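PDB 3P3D: nucleoporin 53 from Pichia guilliermondii, which probably serves as a structural constituent of the nuclear pore complex, the part described here being its RNA recognition motif (RRM) domain. Local coordinates for residues I33-E38 and K66-N71. Sequence-based numbering, arbitrary orientation.
Sequences ILEDFE and KITYDN
E35 and T68 meet through two polar bonds, both carboxylate oxygens of E35 accepting from the one threonine. The backbone N of T68 reaches OE1 of E35 at 2.7 Å, with a bent N-H...O angle of 142°, while OG1 of T68 donates to OE2 of E35 at a short 2.5 Å. Both donors approach on the syn side, less than 20° out of the carboxylate plane, and together limit the turning of the carboxylate of the buried residue E35. The bend at chi2 of E35 (82°) swings this group onto the backbone at T68. NZ of K66, 5.1 Å from OE2 of E35, is too far for a salt bridge, though its charge may favour the ionised acid.

On the backbone, N of L34 donates to O of T68 at 2.8 Å, and the same oxygen receives a CA-H...O contact from CA of I33 at 3.5 Å.

The apolar contacts centre on I33. Its CD1 lies 3.7 Å from CG2 of I67, and its CG1 approaches CE1 of Y69 obliquely, the side chains running side by side; CG2 of I67 sits over one face of the Y69 ring, toward the rim. O of K66 lies at the edge of the F37 ring, in its plane, 3.6 Å from CZ of F37.

The loop leaving the first RRM helix, 20-27, is thus tied to the end of inner strand 64-68, antiparallel to 9-13. F37 continues onto I24 and I67 onto F27 of helix 20-27, Y69 bonds through OH to O of F27, and its ring reaches A78 of helix 72-79.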
ATOM      1  N   ILE A  33       4.245   0.350  -8.985  1.00 39.74           N
ATOM      2  CA  ILE A  33       4.290  -0.579  -7.870  1.00 40.51           C
ATOM      3  C   ILE A  33       5.002  -1.889  -8.281  1.00 41.45           C
ATOM      4  O   ILE A  33       4.782  -2.401  -9.379  1.00 41.75           O
ATOM      5  CB  ILE A  33       2.863  -0.814  -7.312  1.00 40.21           C
ATOM      6  CG1 ILE A  33       2.354   0.493  -6.664  1.00 39.04           C
ATOM      7  CG2 ILE A  33       2.867  -1.963  -6.297  1.00 39.04           C
ATOM      8  CD1 ILE A  33       0.911   0.471  -6.222  1.00 34.92           C
ATOM      9  N   LEU A  34       5.853  -2.416  -7.408  1.00 42.63           N
ATOM     10  CA  LEU A  34       6.696  -3.593  -7.756  1.00 44.07           C
ATOM     11  C   LEU A  34       5.993  -4.923  -7.516  1.00 44.65           C
ATOM     12  O   LEU A  34       6.144  -5.848  -8.301  1.00 45.33           O
ATOM     13  CB  LEU A  34       8.020  -3.611  -6.985  1.00 43.96           C
ATOM     14  CG  LEU A  34       9.094  -2.588  -7.352  1.00 44.36           C
ATOM     15  CD1 LEU A  34      10.388  -3.049  -6.711  1.00 45.20           C
ATOM     16  CD2 LEU A  34       9.292  -2.416  -8.856  1.00 45.43           C
ATOM     17  N   GLU A  35       5.231  -5.019  -6.432  1.00 45.01           N
ATOM     18  CA  GLU A  35       4.387  -6.169  -6.227  1.00 45.20           C
ATOM     19  C   GLU A  35       3.542  -6.402  -7.479  1.00 45.81           C
ATOM     20  O   GLU A  35       3.159  -5.439  -8.164  1.00 46.05           O
ATOM     21  CB  GLU A  35       3.474  -5.964  -5.016  1.00 45.14           C
ATOM     22  CG  GLU A  35       4.146  -6.072  -3.661  1.00 44.62           C
ATOM     23  CD  GLU A  35       4.862  -4.803  -3.203  1.00 45.58           C
ATOM     24  OE1 GLU A  35       4.788  -3.767  -3.909  1.00 46.74           O
ATOM     25  OE2 GLU A  35       5.526  -4.848  -2.137  1.00 42.73           O
ATOM     26  N   ASP A  36       3.256  -7.677  -7.760  1.00 46.51           N
ATOM     27  CA  ASP A  36       2.386  -8.107  -8.870  1.00 47.11           C
ATOM     28  C   ASP A  36       0.926  -8.276  -8.424  1.00 47.01           C
ATOM     29  O   ASP A  36       0.378  -9.391  -8.495  1.00 47.66           O
ATOM     30  CB  ASP A  36       2.891  -9.435  -9.474  1.00 47.39           C
ATOM     31  CG  ASP A  36       2.048  -9.914 -10.694  1.00 50.90           C
ATOM     32  OD1 ASP A  36       1.416  -9.074 -11.405  1.00 54.22           O
ATOM     33  OD2 ASP A  36       2.020 -11.149 -10.943  1.00 53.78           O
ATOM     34  N   PHE A  37       0.287  -7.188  -7.976  1.00 46.28           N
ATOM     35  CA  PHE A  37      -1.141  -7.248  -7.626  1.00 45.52           C
ATOM     36  C   PHE A  37      -1.960  -7.402  -8.908  1.00 45.86           C
ATOM     37  O   PHE A  37      -1.657  -6.782  -9.935  1.00 45.77           O
ATOM     38  CB  PHE A  37      -1.607  -6.001  -6.856  1.00 44.91           C
ATOM     39  CG  PHE A  37      -0.937  -5.822  -5.530  1.00 43.19           C
ATOM     40  CD1 PHE A  37      -1.233  -6.654  -4.473  1.00 42.59           C
ATOM     41  CD2 PHE A  37       0.003  -4.825  -5.339  1.00 42.02           C
ATOM     42  CE1 PHE A  37      -0.604  -6.495  -3.251  1.00 41.98           C
ATOM     43  CE2 PHE A  37       0.626  -4.659  -4.126  1.00 40.67           C
ATOM     44  CZ  PHE A  37       0.321  -5.495  -3.080  1.00 41.20           C
ATOM     45  N   GLU A  38      -2.994  -8.230  -8.823  1.00 45.99           N
ATOM     46  CA  GLU A  38      -3.879  -8.502  -9.940  1.00 46.58           C
ATOM     47  C   GLU A  38      -4.446  -7.222 -10.560  1.00 46.50           C
ATOM     48  O   GLU A  38      -4.497  -7.090 -11.767  1.00 46.12           O
ATOM     49  CB  GLU A  38      -5.021  -9.435  -9.491  1.00 46.48           C
ATOM     50  N   LYS A  66       1.533  -4.175   2.226  1.00 40.55           N
ATOM     51  CA  LYS A  66       2.777  -3.524   1.928  1.00 39.87           C
ATOM     52  C   LYS A  66       2.711  -3.194   0.470  1.00 38.30           C
ATOM     53  O   LYS A  66       2.113  -3.944  -0.307  1.00 37.62           O
ATOM     54  CB  LYS A  66       3.927  -4.454   2.250  1.00 40.31           C
ATOM     55  CG  LYS A  66       5.316  -3.965   1.929  1.00 41.80           C
ATOM     56  CD  LYS A  66       6.282  -5.118   2.278  1.00 45.95           C
ATOM     57  CE  LYS A  66       7.563  -5.092   1.502  1.00 49.80           C
ATOM     58  NZ  LYS A  66       8.399  -3.989   2.041  1.00 53.29           N
ATOM     59  N   ILE A  67       3.278  -2.041   0.112  1.00 37.14           N
ATOM     60  CA  ILE A  67       3.389  -1.607  -1.285  1.00 35.73           C
ATOM     61  C   ILE A  67       4.806  -1.104  -1.475  1.00 35.31           C
ATOM     62  O   ILE A  67       5.292  -0.354  -0.666  1.00 34.96           O
ATOM     63  CB  ILE A  67       2.434  -0.426  -1.588  1.00 35.82           C
ATOM     64  CG1 ILE A  67       0.975  -0.800  -1.320  1.00 34.57           C
ATOM     65  CG2 ILE A  67       2.630   0.079  -2.993  1.00 33.05           C
ATOM     66  CD1 ILE A  67       0.015   0.344  -1.678  1.00 35.30           C
ATOM     67  N   THR A  68       5.454  -1.489  -2.558  1.00 35.47           N
ATOM     68  CA  THR A  68       6.837  -1.149  -2.762  1.00 35.41           C
ATOM     69  C   THR A  68       6.943  -0.445  -4.096  1.00 36.68           C
ATOM     70  O   THR A  68       6.494  -0.976  -5.117  1.00 36.95           O
ATOM     71  CB  THR A  68       7.716  -2.430  -2.722  1.00 35.44           C
ATOM     72  OG1 THR A  68       7.353  -3.189  -1.563  1.00 34.67           O
ATOM     73  CG2 THR A  68       9.240  -2.101  -2.648  1.00 33.28           C
ATOM     74  N   TYR A  69       7.539   0.751  -4.074  1.00 37.34           N
ATOM     75  CA  TYR A  69       7.794   1.549  -5.261  1.00 38.22           C
ATOM     76  C   TYR A  69       9.253   1.390  -5.810  1.00 39.66           C
ATOM     77  O   TYR A  69      10.044   0.702  -5.199  1.00 39.80           O
ATOM     78  CB  TYR A  69       7.524   3.017  -4.905  1.00 37.94           C
ATOM     79  CG  TYR A  69       6.087   3.303  -4.535  1.00 37.08           C
ATOM     80  CD1 TYR A  69       5.108   3.441  -5.519  1.00 36.13           C
ATOM     81  CD2 TYR A  69       5.700   3.441  -3.199  1.00 35.72           C
ATOM     82  CE1 TYR A  69       3.784   3.714  -5.182  1.00 34.80           C
ATOM     83  CE2 TYR A  69       4.387   3.731  -2.863  1.00 35.25           C
ATOM     84  CZ  TYR A  69       3.436   3.857  -3.860  1.00 35.02           C
ATOM     85  OH  TYR A  69       2.126   4.091  -3.513  1.00 37.52           O
ATOM     86  N   ASP A  70       9.571   2.020  -6.958  1.00 41.64           N
ATOM     87  CA  ASP A  70      10.935   2.044  -7.587  1.00 42.93           C
ATOM     88  C   ASP A  70      11.903   3.045  -6.977  1.00 43.79           C
ATOM     89  O   ASP A  70      13.110   3.019  -7.327  1.00 44.72           O
ATOM     90  CB  ASP A  70      10.907   2.580  -9.028  1.00 43.37           C
ATOM     91  CG  ASP A  70      10.067   1.788  -9.941  1.00 46.50           C
ATOM     92  OD1 ASP A  70       9.854   2.260 -11.100  1.00 48.79           O
ATOM     93  OD2 ASP A  70       9.627   0.699  -9.504  1.00 52.42           O
ATOM     94  N   ASN A  71      11.391   4.008  -6.206  1.00 43.15           N
ATOM     95  CA  ASN A  71      12.192   5.195  -5.891  1.00 42.70           C
ATOM     96  C   ASN A  71      11.771   5.854  -4.596  1.00 42.14           C
ATOM     97  O   ASN A  71      10.668   5.633  -4.143  1.00 42.44           O
ATOM     98  CB  ASN A  71      12.136   6.184  -7.058  1.00 42.72           C
ATOM     99  CG  ASN A  71      10.810   6.887  -7.171  1.00 41.98           C
ATOM    100  OD1 ASN A  71      10.653   8.013  -6.708  1.00 41.98           O
ATOM    101  ND2 ASN A  71       9.854   6.236  -7.781  1.00 41.74           N
TER